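Local coordinates for protein monomethylamine methyltransferase MtmB1 (Methanosarcina barkeri, PDB 1TV4) that transfers the methyl group of monomethylamine to the corrinoid cofactor of its partner protein MtmC, feeding methanogenesis from methylamine, at residues G128-S133 with P142-Y147; I156-M161 with K181-L186; M199-P204 with C224-E229. One frame throughout, in Å; residues are numbered along the deposited sequence. Where two conformers were deposited one is given.

Contact 1 (G128-S133 with P142-Y147). With BG3 (3-methyl-5-sulfo-pyrrolidine-2-carboxylic acid), chain L.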
loop_
_atom_site.group_PDB
_atom_site.type_symbol
_atom_site.label_atom_id
_atom_site.label_comp_id
_atom_site.label_asym_id
_atom_site.label_seq_id
_atom_site.Cartn_x
_atom_site.Cartn_y
_atom_site.Cartn_z
ATOM N N GLY A 128 -5.520 -3.053 -27.589
ATOM C CA GLY A 128 -4.720 -3.799 -28.541
ATOM C C GLY A 128 -3.841 -4.869 -27.939
ATOM O O GLY A 128 -3.314 -4.723 -26.837
ATOM N N GLY A 129 -3.683 -5.959 -28.679
ATOM C CA GLY A 129 -2.852 -7.049 -28.211
ATOM C C GLY A 129 -3.014 -8.265 -29.100
ATOM O O GLY A 129 -3.779 -8.223 -30.065
ATOM N N PRO A 130 -2.293 -9.358 -28.806
ATOM C CA PRO A 130 -2.360 -10.602 -29.582
ATOM C C PRO A 130 -3.770 -11.177 -29.560
ATOM O O PRO A 130 -4.093 -12.097 -30.313
ATOM C CB PRO A 130 -1.347 -11.500 -28.880
ATOM C CG PRO A 130 -0.315 -10.508 -28.399
ATOM C CD PRO A 130 -1.195 -9.415 -27.824
ATOM N N THR A 131 -4.600 -10.642 -28.674
ATOM C CA THR A 131 -5.986 -11.065 -28.578
ATOM C C THR A 131 -6.134 -12.584 -28.430
ATOM O O THR A 131 -6.848 -13.243 -29.197
ATOM C CB THR A 131 -6.750 -10.549 -29.816
ATOM O OG1 THR A 131 -6.476 -9.154 -29.980
ATOM C CG2 THR A 131 -8.227 -10.702 -29.653
ATOM N N GLY A 132 -5.438 -13.131 -27.436
ATOM C CA GLY A 132 -5.511 -14.556 -27.152
ATOM C C GLY A 132 -4.774 -15.491 -28.088
ATOM O O GLY A 132 -4.845 -16.711 -27.926
ATOM N N SER A 133 -4.062 -14.932 -29.058
ATOM C CA SER A 133 -3.319 -15.739 -30.019
ATOM C C SER A 133 -2.060 -16.330 -29.391
ATOM O O SER A 133 -1.493 -15.762 -28.457
ATOM C CB SER A 133 -2.947 -14.883 -31.229
ATOM O OG SER A 133 -4.112 -14.315 -31.804
ATOM N N PRO A 142 8.384 -8.733 -26.093
ATOM C CA PRO A 142 8.547 -7.926 -27.307
ATOM C C PRO A 142 7.242 -7.776 -28.089
ATOM O O PRO A 142 6.897 -6.682 -28.528
ATOM C CB PRO A 142 9.603 -8.700 -28.094
ATOM C CG PRO A 142 10.457 -9.265 -27.008
ATOM C CD PRO A 142 9.440 -9.756 -25.999
ATOM N N VAL A 143 6.517 -8.875 -28.260
ATOM C CA VAL A 143 5.262 -8.825 -28.996
ATOM C C VAL A 143 4.266 -7.877 -28.347
ATOM O O VAL A 143 3.662 -7.050 -29.025
ATOM C CB VAL A 143 4.621 -10.226 -29.122
ATOM C CG1 VAL A 143 3.184 -10.107 -29.629
ATOM C CG2 VAL A 143 5.439 -11.080 -30.089
ATOM N N HIS A 144 4.092 -7.983 -27.036
ATOM C CA HIS A 144 3.143 -7.095 -26.377
ATOM C C HIS A 144 3.637 -5.657 -26.378
ATOM O O HIS A 144 2.852 -4.717 -26.408
ATOM C CB HIS A 144 2.853 -7.583 -24.955
ATOM C CG HIS A 144 2.037 -8.839 -24.916
ATOM N ND1 HIS A 144 2.594 -10.093 -25.047
ATOM C CD2 HIS A 144 0.698 -9.030 -24.836
ATOM C CE1 HIS A 144 1.633 -11.002 -25.048
ATOM N NE2 HIS A 144 0.473 -10.382 -24.923
ATOM N N MET A 145 4.950 -5.488 -26.361
ATOM C CA MET A 145 5.528 -4.153 -26.380
ATOM C C MET A 145 5.176 -3.452 -27.694
ATOM O O MET A 145 5.059 -2.221 -27.735
ATOM C CB MET A 145 7.043 -4.239 -26.216
ATOM C CG MET A 145 7.673 -2.949 -25.711
ATOM S SD MET A 145 9.429 -3.140 -25.348
ATOM C CE MET A 145 9.378 -4.380 -24.116
ATOM N N SER A 146 4.974 -4.238 -28.756
ATOM C CA SER A 146 4.625 -3.665 -30.054
ATOM C C SER A 146 3.269 -2.967 -30.001
ATOM O O SER A 146 2.956 -2.143 -30.862
ATOM C CB SER A 146 4.627 -4.736 -31.158
ATOM O OG SER A 146 3.476 -5.557 -31.115
ATOM N N TYR A 147 2.465 -3.288 -28.990
ATOM C CA TYR A 147 1.168 -2.644 -28.842
ATOM C C TYR A 147 1.283 -1.456 -27.892
ATOM O O TYR A 147 0.725 -0.392 -28.151
ATOM C CB TYR A 147 0.118 -3.625 -28.313
ATOM C CG TYR A 147 -0.146 -4.784 -29.238
ATOM C CD1 TYR A 147 0.664 -5.913 -29.215
ATOM C CD2 TYR A 147 -1.201 -4.744 -30.149
ATOM C CE1 TYR A 147 0.434 -6.984 -30.077
ATOM C CE2 TYR A 147 -1.439 -5.807 -31.019
ATOM C CZ TYR A 147 -0.617 -6.923 -30.975
ATOM O OH TYR A 147 -0.845 -7.986 -31.818
HETATM C C1 BG3 L . -10.631 -10.776 -25.684
HETATM C C2 BG3 L . -10.553 -12.276 -26.127
HETATM C C3 BG3 L . -9.514 -13.153 -25.494
HETATM C C4 BG3 L . -9.839 -14.449 -26.179
HETATM C C5 BG3 L . -11.374 -14.366 -25.896
HETATM C C6 BG3 L . -8.130 -12.762 -25.841
HETATM O O1 BG3 L . -10.515 -9.841 -26.480
HETATM N N1 BG3 L . -11.850 -12.924 -25.887
HETATM S S1 BG3 L . -12.294 -15.326 -27.102
HETATM O O2 BG3 L . -11.793 -16.714 -27.058
HETATM O O3 BG3 L . -13.725 -15.223 -26.776
HETATM O O4 BG3 L . -12.019 -14.773 -28.439
#
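The loop that leaves strand 125-128 of the TIM barrel packs through Gly-129 and Pro-130 onto Tyr-147 and His-144 of helix 140-148, and Pro-130 also opens a type I' beta turn that ends at Ser-133. The main contact is a CH-pi interaction: Gly-129 CA lies 3.3 Å from the centroid of the Tyr-147 ring and only 11° off the ring normal. With CG anti to the carbonyl carbon (chi1 -63°), the ring is carried toward the loop and turns a face to Gly-129, and its CE1 meets Pro-130 CD at 3.7 Å. A CB on Gly-128 would press on Tyr-147 CD2, so the bare backbone suits this close approach. Pro-130 CG covers one face of the His-144 imidazole, 3.9 Å from its centroid, and also touches Val-143 CG1 at 3.7 Å. The imidazole is fixed at both nitrogens, ND1 by Phe-140 O and NE2 by Gly-159 N. Were Tyr-147 replaced by an alanine, Gly-129 CA would probably lose the aromatic face it rests on, with a gap opened beside the Pro-130 ring. The turn is tightened by Ser-133 OG, which bonds to Pro-130 O at 2.7 Å while Ser-133 N grips the same oxygen. At the third position of the turn, Gly-132 N lies 3.2 Å from C6 of the sulfonated pyrrolidine, and a CB on this glycine would clash with that carbon. Backbone bonds join Gly-128 to strand 155-161 and Gly-129 to Gly-366 of strand 363-366, while Phe-425 of helix 425-428 packs on Val-143 of helix 140-148.

Contact 2 (I156-M161 with K181-L186). With BG3 (3-methyl-5-sulfo-pyrrolidine-2-carboxylic acid), chain L.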
loop_
_atom_site.group_PDB
_atom_site.type_symbol
_atom_site.label_atom_id
_atom_site.label_comp_id
_atom_site.label_asym_id
_atom_site.label_seq_id
_atom_site.Cartn_x
_atom_site.Cartn_y
_atom_site.Cartn_z
ATOM N N ILE A 156 -4.194 -3.239 -23.007
ATOM C CA ILE A 156 -3.676 -4.424 -23.681
ATOM C C ILE A 156 -4.592 -5.635 -23.520
ATOM O O ILE A 156 -5.132 -5.861 -22.442
ATOM C CB ILE A 156 -2.294 -4.834 -23.098
ATOM C CG1 ILE A 156 -1.289 -3.681 -23.219
ATOM C CG2 ILE A 156 -1.783 -6.092 -23.799
ATOM C CD1 ILE A 156 -0.929 -3.299 -24.648
ATOM N N VAL A 157 -4.792 -6.391 -24.597
ATOM C CA VAL A 157 -5.561 -7.630 -24.500
ATOM C C VAL A 157 -4.487 -8.708 -24.653
ATOM O O VAL A 157 -3.810 -8.799 -25.683
ATOM C CB VAL A 157 -6.659 -7.766 -25.594
ATOM C CG1 VAL A 157 -6.094 -7.492 -26.976
ATOM C CG2 VAL A 157 -7.258 -9.166 -25.527
ATOM N N ASN A 158 -4.323 -9.506 -23.603
ATOM C CA ASN A 158 -3.292 -10.535 -23.542
ATOM C C ASN A 158 -3.266 -11.632 -24.598
ATOM O O ASN A 158 -4.303 -12.116 -25.052
ATOM C CB ASN A 158 -3.325 -11.224 -22.173
ATOM C CG ASN A 158 -3.185 -10.250 -21.018
ATOM O OD1 ASN A 158 -3.055 -9.040 -21.220
ATOM N ND2 ASN A 158 -3.213 -10.775 -19.799
ATOM N N GLY A 159 -2.049 -12.029 -24.955
ATOM C CA GLY A 159 -1.858 -13.123 -25.885
ATOM C C GLY A 159 -1.711 -14.361 -25.011
ATOM O O GLY A 159 -1.779 -14.262 -23.782
ATOM N N VAL A 160 -1.505 -15.520 -25.626
ATOM C CA VAL A 160 -1.358 -16.773 -24.892
ATOM C C VAL A 160 0.078 -17.284 -24.966
ATOM O O VAL A 160 0.667 -17.311 -26.039
ATOM C CB VAL A 160 -2.319 -17.850 -25.474
ATOM C CG1 VAL A 160 -1.904 -19.245 -25.023
ATOM C CG2 VAL A 160 -3.742 -17.556 -25.030
ATOM N N MET A 161 0.641 -17.678 -23.824
ATOM C CA MET A 161 2.006 -18.204 -23.787
ATOM C C MET A 161 2.005 -19.635 -24.332
ATOM O O MET A 161 1.306 -20.491 -23.796
ATOM C CB MET A 161 2.541 -18.229 -22.347
ATOM C CG MET A 161 2.593 -16.869 -21.645
ATOM S SD MET A 161 3.436 -16.954 -20.029
ATOM C CE MET A 161 5.164 -16.977 -20.563
ATOM N N LYS A 181 -0.352 -16.479 -13.841
ATOM C CA LYS A 181 0.251 -15.379 -13.093
ATOM C C LYS A 181 1.307 -14.664 -13.931
ATOM O O LYS A 181 1.313 -13.435 -14.024
ATOM C CB LYS A 181 0.904 -15.894 -11.801
ATOM C CG LYS A 181 -0.060 -16.501 -10.778
ATOM C CD LYS A 181 0.666 -16.818 -9.472
ATOM C CE LYS A 181 -0.205 -17.617 -8.507
ATOM N NZ LYS A 181 -1.392 -16.854 -8.014
ATOM N N THR A 182 2.191 -15.446 -14.545
ATOM C CA THR A 182 3.290 -14.912 -15.352
ATOM C C THR A 182 2.830 -14.064 -16.537
ATOM O O THR A 182 3.384 -13.000 -16.811
ATOM C CB THR A 182 4.176 -16.065 -15.864
ATOM O OG1 THR A 182 4.682 -16.800 -14.740
ATOM C CG2 THR A 182 5.347 -15.530 -16.687
ATOM N N GLU A 183 1.811 -14.547 -17.235
ATOM C CA GLU A 183 1.261 -13.854 -18.393
ATOM C C GLU A 183 1.168 -12.333 -18.222
ATOM O O GLU A 183 1.789 -11.568 -18.967
ATOM C CB GLU A 183 -0.121 -14.434 -18.683
ATOM C CG GLU A 183 -0.878 -13.795 -19.816
ATOM C CD GLU A 183 -2.251 -14.406 -19.945
ATOM O OE1 GLU A 183 -3.244 -13.745 -19.570
ATOM O OE2 GLU A 183 -2.328 -15.565 -20.401
ATOM N N THR A 184 0.396 -11.890 -17.235
ATOM C CA THR A 184 0.229 -10.459 -17.011
ATOM C C THR A 184 1.455 -9.791 -16.396
ATOM O O THR A 184 1.710 -8.613 -16.647
ATOM C CB THR A 184 -1.017 -10.183 -16.142
ATOM O OG1 THR A 184 -2.182 -10.640 -16.846
ATOM C CG2 THR A 184 -1.168 -8.684 -15.863
ATOM N N ARG A 185 2.213 -10.528 -15.589
ATOM C CA ARG A 185 3.420 -9.961 -14.995
ATOM C C ARG A 185 4.377 -9.541 -16.111
ATOM O O ARG A 185 4.946 -8.443 -16.084
ATOM C CB ARG A 185 4.086 -10.986 -14.069
ATOM C CG ARG A 185 3.366 -11.131 -12.737
ATOM C CD ARG A 185 3.943 -12.227 -11.855
ATOM N NE ARG A 185 3.428 -12.110 -10.490
ATOM C CZ ARG A 185 3.478 -13.076 -9.577
ATOM N NH1 ARG A 185 4.018 -14.252 -9.876
ATOM N NH2 ARG A 185 2.987 -12.863 -8.360
ATOM N N LEU A 186 4.540 -10.412 -17.102
ATOM C CA LEU A 186 5.420 -10.129 -18.232
ATOM C C LEU A 186 4.863 -9.007 -19.104
ATOM O O LEU A 186 5.601 -8.130 -19.556
ATOM C CB LEU A 186 5.608 -11.384 -19.097
ATOM C CG LEU A 186 6.440 -12.534 -18.521
ATOM C CD1 LEU A 186 6.463 -13.704 -19.498
ATOM C CD2 LEU A 186 7.851 -12.046 -18.256
HETATM C C1 BG3 L . -10.631 -10.776 -25.684
HETATM C C2 BG3 L . -10.553 -12.276 -26.127
HETATM C C3 BG3 L . -9.514 -13.153 -25.494
HETATM C C4 BG3 L . -9.839 -14.449 -26.179
HETATM C C5 BG3 L . -11.374 -14.366 -25.896
HETATM C C6 BG3 L . -8.130 -12.762 -25.841
HETATM O O1 BG3 L . -10.515 -9.841 -26.480
HETATM N N1 BG3 L . -11.850 -12.924 -25.887
HETATM S S1 BG3 L . -12.294 -15.326 -27.102
HETATM O O2 BG3 L . -11.793 -16.714 -27.058
HETATM O O3 BG3 L . -13.725 -15.223 -26.776
HETATM O O4 BG3 L . -12.019 -14.773 -28.439
#
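Helix 174-193 packs beside strand 155-161 at side-chain spacing, the CA atoms of Met-161 and Glu-183 being 7.0 Å apart and those of Asn-158 and Thr-184 7.4 Å. The polar half of the contact is the Asn-158 amide. Its ND2 donates to Glu-183 OE1 at 3.0 Å with an N-H...O angle of 171°, and OE1 is approached on its anti side. The acceptor lies nearly in the amide plane, yet the amide and carboxylate planes stand 84° apart. A weak second bond runs from ND2 to Thr-184 OG1, 3.1 Å away, so both hydroxyl and carboxylate restrain the amide's rotation. The carboxylate is held from beyond the pair as well, OE1 by Glu-205 N and OE2 by Thr-206 OG1. Gly-159 O is buried nearby without a partner. The apolar half belongs to Met-161, whose chain bends at its thioether (chi3 78°) and carries CE to Leu-186 CD1, 3.7 Å off; its SD lies 4.1 Å from Thr-182 CG2. Val-157 instead meets the bound group, with CG2 3.5 Å from O1 of the sulfonated pyrrolidine. This is the strand-to-helix packing of a beta-alpha-beta unit in a TIM barrel, with Val-157 and Asn-158 of the strand lining the ligand pocket.

Contact 3 (M199-P204 with C224-E229). With BG3 (3-methyl-5-sulfo-pyrrolidine-2-carboxylic acid), chain L.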
loop_
_atom_site.group_PDB
_atom_site.type_symbol
_atom_site.label_atom_id
_atom_site.label_comp_id
_atom_site.label_asym_id
_atom_site.label_seq_id
_atom_site.Cartn_x
_atom_site.Cartn_y
_atom_site.Cartn_z
ATOM N N MET A 199 -0.557 0.671 -17.838
ATOM C CA MET A 199 -1.586 0.276 -18.793
ATOM C C MET A 199 -2.416 -0.881 -18.249
ATOM O O MET A 199 -1.877 -1.834 -17.688
ATOM C CB MET A 199 -0.959 -0.147 -20.121
ATOM C CG MET A 199 -0.386 0.994 -20.937
ATOM S SD MET A 199 0.229 0.378 -22.518
ATOM C CE MET A 199 -1.308 0.304 -23.479
ATOM N N GLY A 200 -3.731 -0.790 -18.410
ATOM C CA GLY A 200 -4.593 -1.865 -17.946
ATOM C C GLY A 200 -4.545 -2.995 -18.961
ATOM O O GLY A 200 -4.205 -2.771 -20.123
ATOM N N VAL A 201 -4.874 -4.209 -18.534
ATOM C CA VAL A 201 -4.866 -5.350 -19.442
ATOM C C VAL A 201 -6.205 -6.080 -19.379
ATOM O O VAL A 201 -7.093 -5.712 -18.603
ATOM C CB VAL A 201 -3.748 -6.374 -19.077
ATOM C CG1 VAL A 201 -2.408 -5.666 -18.928
ATOM C CG2 VAL A 201 -4.107 -7.123 -17.799
ATOM N N LYS A 202 -6.347 -7.103 -20.216
ATOM C CA LYS A 202 -7.557 -7.918 -20.234
ATOM C C LYS A 202 -7.109 -9.368 -20.317
ATOM O O LYS A 202 -6.321 -9.731 -21.190
ATOM C CB LYS A 202 -8.449 -7.566 -21.435
ATOM C CG LYS A 202 -9.822 -8.246 -21.401
ATOM C CD LYS A 202 -9.853 -9.570 -22.178
ATOM C CE LYS A 202 -10.293 -9.352 -23.628
ATOM N NZ LYS A 202 -10.499 -10.642 -24.361
ATOM N N GLY A 203 -7.592 -10.181 -19.382
ATOM C CA GLY A 203 -7.244 -11.591 -19.350
ATOM C C GLY A 203 -8.002 -12.235 -18.201
ATOM O O GLY A 203 -9.026 -11.691 -17.780
ATOM N N PRO A 204 -7.552 -13.391 -17.678
ATOM C CA PRO A 204 -6.369 -14.148 -18.105
ATOM C C PRO A 204 -6.690 -14.910 -19.391
ATOM O O PRO A 204 -7.858 -15.168 -19.683
ATOM C CB PRO A 204 -6.106 -15.065 -16.917
ATOM C CG PRO A 204 -7.491 -15.380 -16.437
ATOM C CD PRO A 204 -8.224 -14.050 -16.540
ATOM N N CYS A 224 -7.494 -5.380 -9.677
ATOM C CA CYS A 224 -8.859 -4.898 -9.879
ATOM C C CYS A 224 -9.092 -3.873 -10.983
ATOM O O CYS A 224 -10.226 -3.699 -11.429
ATOM C CB CYS A 224 -9.436 -4.379 -8.557
ATOM S SG CYS A 224 -8.708 -2.846 -7.968
ATOM N N THR A 225 -8.033 -3.205 -11.430
ATOM C CA THR A 225 -8.150 -2.212 -12.490
ATOM C C THR A 225 -7.953 -2.817 -13.884
ATOM O O THR A 225 -7.816 -2.095 -14.872
ATOM C CB THR A 225 -7.142 -1.071 -12.286
ATOM O OG1 THR A 225 -5.855 -1.624 -11.992
ATOM C CG2 THR A 225 -7.579 -0.177 -11.127
ATOM N N ASP A 226 -7.930 -4.146 -13.956
ATOM C CA ASP A 226 -7.799 -4.841 -15.237
ATOM C C ASP A 226 -9.140 -5.509 -15.532
ATOM O O ASP A 226 -9.907 -5.785 -14.610
ATOM C CB ASP A 226 -6.716 -5.921 -15.172
ATOM C CG ASP A 226 -5.338 -5.354 -14.920
ATOM O OD1 ASP A 226 -4.948 -4.394 -15.621
ATOM O OD2 ASP A 226 -4.641 -5.884 -14.028
ATOM N N SER A 227 -9.425 -5.763 -16.807
ATOM C CA SER A 227 -10.677 -6.422 -17.180
ATOM C C SER A 227 -10.509 -7.922 -16.989
ATOM O O SER A 227 -9.569 -8.513 -17.526
ATOM C CB SER A 227 -11.030 -6.128 -18.640
ATOM O OG SER A 227 -11.405 -4.773 -18.809
ATOM N N HIS A 228 -11.422 -8.530 -16.234
ATOM C CA HIS A 228 -11.377 -9.965 -15.955
ATOM C C HIS A 228 -12.402 -10.677 -16.807
ATOM O O HIS A 228 -13.600 -10.445 -16.700
ATOM C CB HIS A 228 -11.613 -10.208 -14.470
ATOM C CG HIS A 228 -10.545 -9.611 -13.613
ATOM N ND1 HIS A 228 -9.695 -10.372 -12.840
ATOM C CD2 HIS A 228 -10.141 -8.328 -13.468
ATOM C CE1 HIS A 228 -8.811 -9.581 -12.258
ATOM N NE2 HIS A 228 -9.060 -8.337 -12.622
ATOM N N GLU A 229 -11.907 -11.568 -17.657
ATOM C CA GLU A 229 -12.744 -12.297 -18.596
ATOM C C GLU A 229 -13.418 -13.570 -18.096
ATOM O O GLU A 229 -12.804 -14.404 -17.433
ATOM C CB GLU A 229 -11.915 -12.608 -19.844
ATOM C CG GLU A 229 -12.641 -13.390 -20.918
ATOM C CD GLU A 229 -12.074 -13.119 -22.301
ATOM O OE1 GLU A 229 -10.834 -13.001 -22.426
ATOM O OE2 GLU A 229 -12.869 -13.026 -23.264
HETATM C C1 BG3 L . -10.631 -10.776 -25.684
HETATM C C2 BG3 L . -10.553 -12.276 -26.127
HETATM C C3 BG3 L . -9.514 -13.153 -25.494
HETATM C C4 BG3 L . -9.839 -14.449 -26.179
HETATM C C5 BG3 L . -11.374 -14.366 -25.896
HETATM C C6 BG3 L . -8.130 -12.762 -25.841
HETATM O O1 BG3 L . -10.515 -9.841 -26.480
HETATM N N1 BG3 L . -11.850 -12.924 -25.887
HETATM S S1 BG3 L . -12.294 -15.326 -27.102
HETATM O O2 BG3 L . -11.793 -16.714 -27.058
HETATM O O3 BG3 L . -13.725 -15.223 -26.776
HETATM O O4 BG3 L . -12.019 -14.773 -28.439
HETATM O O HOH W 1 -9.155 -3.997 -19.990
#
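Backbone hydrogen bonds form a parallel ladder between Val-201 to Gly-203 and Ser-227 to Glu-229. Ser-227 N donates to Val-201 O at 2.9 Å, Gly-203 N to Ser-227 O at 3.2 Å, and Glu-229 N to Gly-203 O at 2.9 Å. The axes of strands 201-203 and 227-229 approach to 5.0 Å, their N-to-C directions 14° apart, as in a parallel pair. CA-H...O contacts from Lys-202 CA to Ser-227 O and from His-228 CA to Gly-203 O supplement the ladder.

Bonds between side chain and backbone extend the pairing at its N-terminal end. Asp-226 OD1 takes the N-H of Val-201 at 2.9 Å, from above the carboxylate plane, while its OD2 pairs in a salt bridge with Lys-188 of helix 174-193. A water bridges Val-201 O, to which it donates, and Ser-227 OG, which also meets Trp-293 NE1.

The two strands are neighbouring staves of the TIM barrel, linked by a beta-alpha-beta connection through helix 210-214, and Lys-202 and Ser-227 point to the same face of the sheet. Apolar contact there is modest: Lys-202 CG packs against Ser-227 CB.

Covalent and polar contacts at the C-terminal end make the active-site feature. Lys-202 NZ is bonded to C1 of the sulfonated pyrrolidine at 1.3 Å, an amide link that makes the pair a sulfite adduct of pyrrolysine. The lysine chain reaches it by bending at chi2 (-94°) and chi3. Glu-229, like Lys-202, was modelled in two conformers; in one, its extended chain lets OE1 accept from NZ at 3.1 Å, met from above the carboxylate plane, while OE2 accepts from pyrrolidine N1 at 2.8 Å.

Overall arrangement
From the N terminus, contact 1 closes first, bringing helix 140-148 back over the loop after strand 125-128. Contact 2 then folds helix 174-193 onto strand 155-161, and contact 3 pairs strand 201-203 with strand 227-231. The three loops follow one another in series, with none nested or crossed. Their centres lie about 9 Å (contacts 1 and 2) and 10 Å (contacts 2 and 3) apart. Probable backbone hydrogen bonds connect them: Gly-132 N with Asn-158 O, and Asn-158 N with Lys-202 O. Strand 155-161 thus sits between the other two sites, and successive barrel strands bring all three to one ligand pocket.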